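Local atomic coordinates of GGDEF and EAL domain-containing protein (Vibrio cholerae O1 str. 2010EL-1786, PDB entry 6PWK), a protein that binds the second messenger c-di-GMP through its linked GGDEF and EAL domains and probably acts as an inside-out receptor controlling large adhesins in biofilm formation. Residues K184-K188 with F237-L242. Residues are numbered along the deposited sequence; the frame is centred on the assembly and turned at random.
With C2E (9,9'-[(2R,3R,3aS,5S,7aR,9R,10R,10aS,12S,14aR)-3,5,10,12-tetrahydroxy-5,12-dioxidooctahydro-2H,7H-difuro[3,2-d:3',2'-j][1,3,7,9,2,8]tetraoxadiphosphacyclododecine-2,9-diyl]bis(2-amino-1,9-dihydro-6H-purin-6-one)), chain D.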
# COMPACT_ATOMS: atom_id res chain seq x y z
N LYS A 184 -16.97 9.44 4.99
CA LYS A 184 -15.91 8.66 5.62
C LYS A 184 -15.17 9.47 6.68
O LYS A 184 -14.95 9.00 7.80
CB LYS A 184 -14.93 8.14 4.57
CG LYS A 184 -15.51 7.09 3.63
CD LYS A 184 -14.41 6.43 2.82
CE LYS A 184 -14.98 5.47 1.78
NZ LYS A 184 -15.71 6.17 0.69
N GLN A 185 -14.79 10.70 6.34
CA GLN A 185 -14.05 11.53 7.29
C GLN A 185 -14.94 11.98 8.45
O GLN A 185 -14.45 12.19 9.56
CB GLN A 185 -13.43 12.73 6.58
CG GLN A 185 -12.28 12.35 5.67
CD GLN A 185 -11.94 13.42 4.65
OE1 GLN A 185 -12.04 14.62 4.94
NE2 GLN A 185 -11.55 13.00 3.46
N GLN A 186 -16.25 12.12 8.21
CA GLN A 186 -17.15 12.47 9.30
C GLN A 186 -17.27 11.33 10.31
O GLN A 186 -17.27 11.57 11.52
CB GLN A 186 -18.52 12.85 8.75
CG GLN A 186 -18.56 14.19 8.04
CD GLN A 186 -19.89 14.46 7.36
OE1 GLN A 186 -20.55 13.54 6.88
NE2 GLN A 186 -20.28 15.72 7.31
N TRP A 187 -17.36 10.09 9.82
CA TRP A 187 -17.41 8.94 10.72
C TRP A 187 -16.14 8.87 11.57
O TRP A 187 -16.21 8.66 12.79
CB TRP A 187 -17.59 7.64 9.93
CG TRP A 187 -19.00 7.32 9.56
CD1 TRP A 187 -19.50 7.21 8.30
CD2 TRP A 187 -20.09 7.07 10.45
NE1 TRP A 187 -20.84 6.90 8.35
CE2 TRP A 187 -21.23 6.81 9.66
CE3 TRP A 187 -20.22 7.04 11.84
CZ2 TRP A 187 -22.48 6.52 10.21
CZ3 TRP A 187 -21.46 6.76 12.39
CH2 TRP A 187 -22.57 6.50 11.57
N LYS A 188 -14.98 9.04 10.94
CA LYS A 188 -13.72 8.97 11.68
C LYS A 188 -13.65 10.04 12.76
O LYS A 188 -13.21 9.76 13.88
CB LYS A 188 -12.54 9.10 10.71
CG LYS A 188 -11.18 9.02 11.39
CD LYS A 188 -10.07 9.46 10.45
CE LYS A 188 -8.74 9.55 11.18
NZ LYS A 188 -7.77 10.40 10.44
N PHE A 237 -16.33 0.69 8.11
CA PHE A 237 -15.90 0.84 6.73
C PHE A 237 -15.11 2.12 6.54
O PHE A 237 -14.14 2.16 5.77
CB PHE A 237 -17.11 0.82 5.80
CG PHE A 237 -17.85 2.13 5.73
CD1 PHE A 237 -18.65 2.54 6.78
CD2 PHE A 237 -17.73 2.95 4.62
CE1 PHE A 237 -19.32 3.75 6.73
CE2 PHE A 237 -18.40 4.16 4.56
CZ PHE A 237 -19.19 4.56 5.62
N ALA A 238 -15.50 3.19 7.24
CA ALA A 238 -14.80 4.46 7.10
C ALA A 238 -13.42 4.40 7.72
O ALA A 238 -12.46 4.97 7.18
CB ALA A 238 -15.63 5.58 7.73
N LEU A 239 -13.28 3.71 8.85
CA LEU A 239 -11.99 3.64 9.52
C LEU A 239 -10.99 2.81 8.72
O LEU A 239 -9.81 3.15 8.64
CB LEU A 239 -12.15 3.08 10.93
CG LEU A 239 -13.11 3.83 11.85
CD1 LEU A 239 -13.02 3.31 13.28
CD2 LEU A 239 -12.83 5.33 11.81
N GLU A 240 -11.45 1.70 8.13
CA GLU A 240 -10.55 0.87 7.35
C GLU A 240 -10.17 1.55 6.04
O GLU A 240 -9.03 1.43 5.58
CB GLU A 240 -11.19 -0.50 7.08
CG GLU A 240 -11.31 -1.37 8.31
CD GLU A 240 -11.70 -2.80 7.97
OE1 GLU A 240 -12.88 -3.03 7.63
OE2 GLU A 240 -10.82 -3.68 8.04
N GLN A 241 -11.12 2.26 5.42
CA GLN A 241 -10.81 2.95 4.17
C GLN A 241 -9.84 4.10 4.40
O GLN A 241 -9.10 4.49 3.49
CB GLN A 241 -12.09 3.46 3.52
CG GLN A 241 -12.06 3.41 2.00
CD GLN A 241 -12.07 1.99 1.47
OE1 GLN A 241 -12.80 1.14 1.98
NE2 GLN A 241 -11.26 1.73 0.45
N LEU A 242 -9.83 4.66 5.61
CA LEU A 242 -8.92 5.75 5.96
C LEU A 242 -7.71 5.27 6.75
O LEU A 242 -6.97 6.10 7.28
CB LEU A 242 -9.68 6.82 6.75
CG LEU A 242 -10.86 7.48 6.05
CD1 LEU A 242 -11.58 8.44 6.99
CD2 LEU A 242 -10.42 8.20 4.78
P1 C2E D . -15.30 11.52 2.45
O2P C2E D . -14.25 10.50 2.11
O1P C2E D . -15.02 11.87 3.88
O5' C2E D . -15.11 12.96 1.70
C5' C2E D . -15.65 14.11 2.27
C4' C2E D . -15.26 15.20 1.24
O4' C2E D . -13.96 15.25 1.15
C3' C2E D . -15.64 14.62 -0.13
O3' C2E D . -16.91 14.92 -0.48
C2' C2E D . -14.63 15.26 -1.10
O2' C2E D . -15.22 16.48 -1.74
C1' C2E D . -13.64 15.68 -0.36
N9 C2E D . -12.36 15.20 -0.82
C8 C2E D . -12.53 13.96 -0.31
N7 C2E D . -11.41 13.26 -0.62
C5 C2E D . -10.57 14.05 -1.30
C6 C2E D . -9.17 13.86 -1.92
O6 C2E D . -8.59 12.83 -1.85
N1 C2E D . -8.51 14.94 -2.61
C2 C2E D . -9.16 16.23 -2.72
N2 C2E D . -8.59 17.39 -3.39
N3 C2E D . -10.48 16.38 -2.13
C4 C2E D . -11.17 15.26 -1.41
P11 C2E D . -17.42 14.06 -1.81
O21 C2E D . -16.48 13.91 -2.99
O11 C2E D . -18.58 14.83 -2.38
O5A C2E D . -18.09 12.69 -1.18
C5A C2E D . -18.50 12.76 0.16
C4A C2E D . -18.73 11.39 0.65
O4A C2E D . -19.27 10.65 -0.29
C3A C2E D . -17.24 10.70 1.01
O3A C2E D . -16.86 10.96 2.44
C2A C2E D . -17.38 9.50 0.85
O2A C2E D . -17.91 8.89 2.12
C1A C2E D . -18.46 9.37 -0.36
N91 C2E D . -17.87 9.24 -1.53
C81 C2E D . -17.48 10.20 -2.40
N71 C2E D . -16.95 9.56 -3.46
C51 C2E D . -17.03 8.25 -3.24
C61 C2E D . -16.60 7.05 -4.08
O61 C2E D . -16.10 7.25 -5.13
N11 C2E D . -16.79 5.70 -3.62
C21 C2E D . -17.40 5.47 -2.34
N21 C2E D . -17.61 4.11 -1.86
N31 C2E D . -17.81 6.63 -1.55
C41 C2E D . -17.61 8.03 -2.03
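Lys184 lays the far half of its aliphatic chain across Gln241, its CE 3.6 Å from Gln241 CG, while its CB faces the methyl of Ala238. The chain runs extended to CE and bends only at the last torsion (chi4 69°), which carries NZ to the c-di-GMP base and the salt bridge with Asp156. Ala238 CB lies between the helices against Lys184 O and, at 3.6 Å, Trp187 CB; the short helical segments cross nearly perpendicularly, axes 8.4 Å apart at closest approach. The Phe237 ring, with Ala238 CB over the centre of one face, meets the indole obliquely, Phe237 CZ 3.8 Å from Trp187 CD1 and its plane at 75° to the Trp187 five-membered ring. Trp187 NE1 is hydrogen-bonded to Asn157 OD1, so helix 148-164 joins this cluster. At the other end Leu242 CD1 sits against Lys184 O and Lys188 CB, and Leu239 CD2 packs on Lys188 CA. The start of helix 184-197 points at the ligand: Gln185 N donates a nearly straight bond to phosphate oxygen O1P (2.7 Å, 167°), and Lys184 N hydrogen-bonds to ribose hydroxyl O2A and phosphoester oxygen O3A. Backbone amides at a helix N-terminus binding phosphate form an anion-binding site, here where the GGDEF and EAL domains meet.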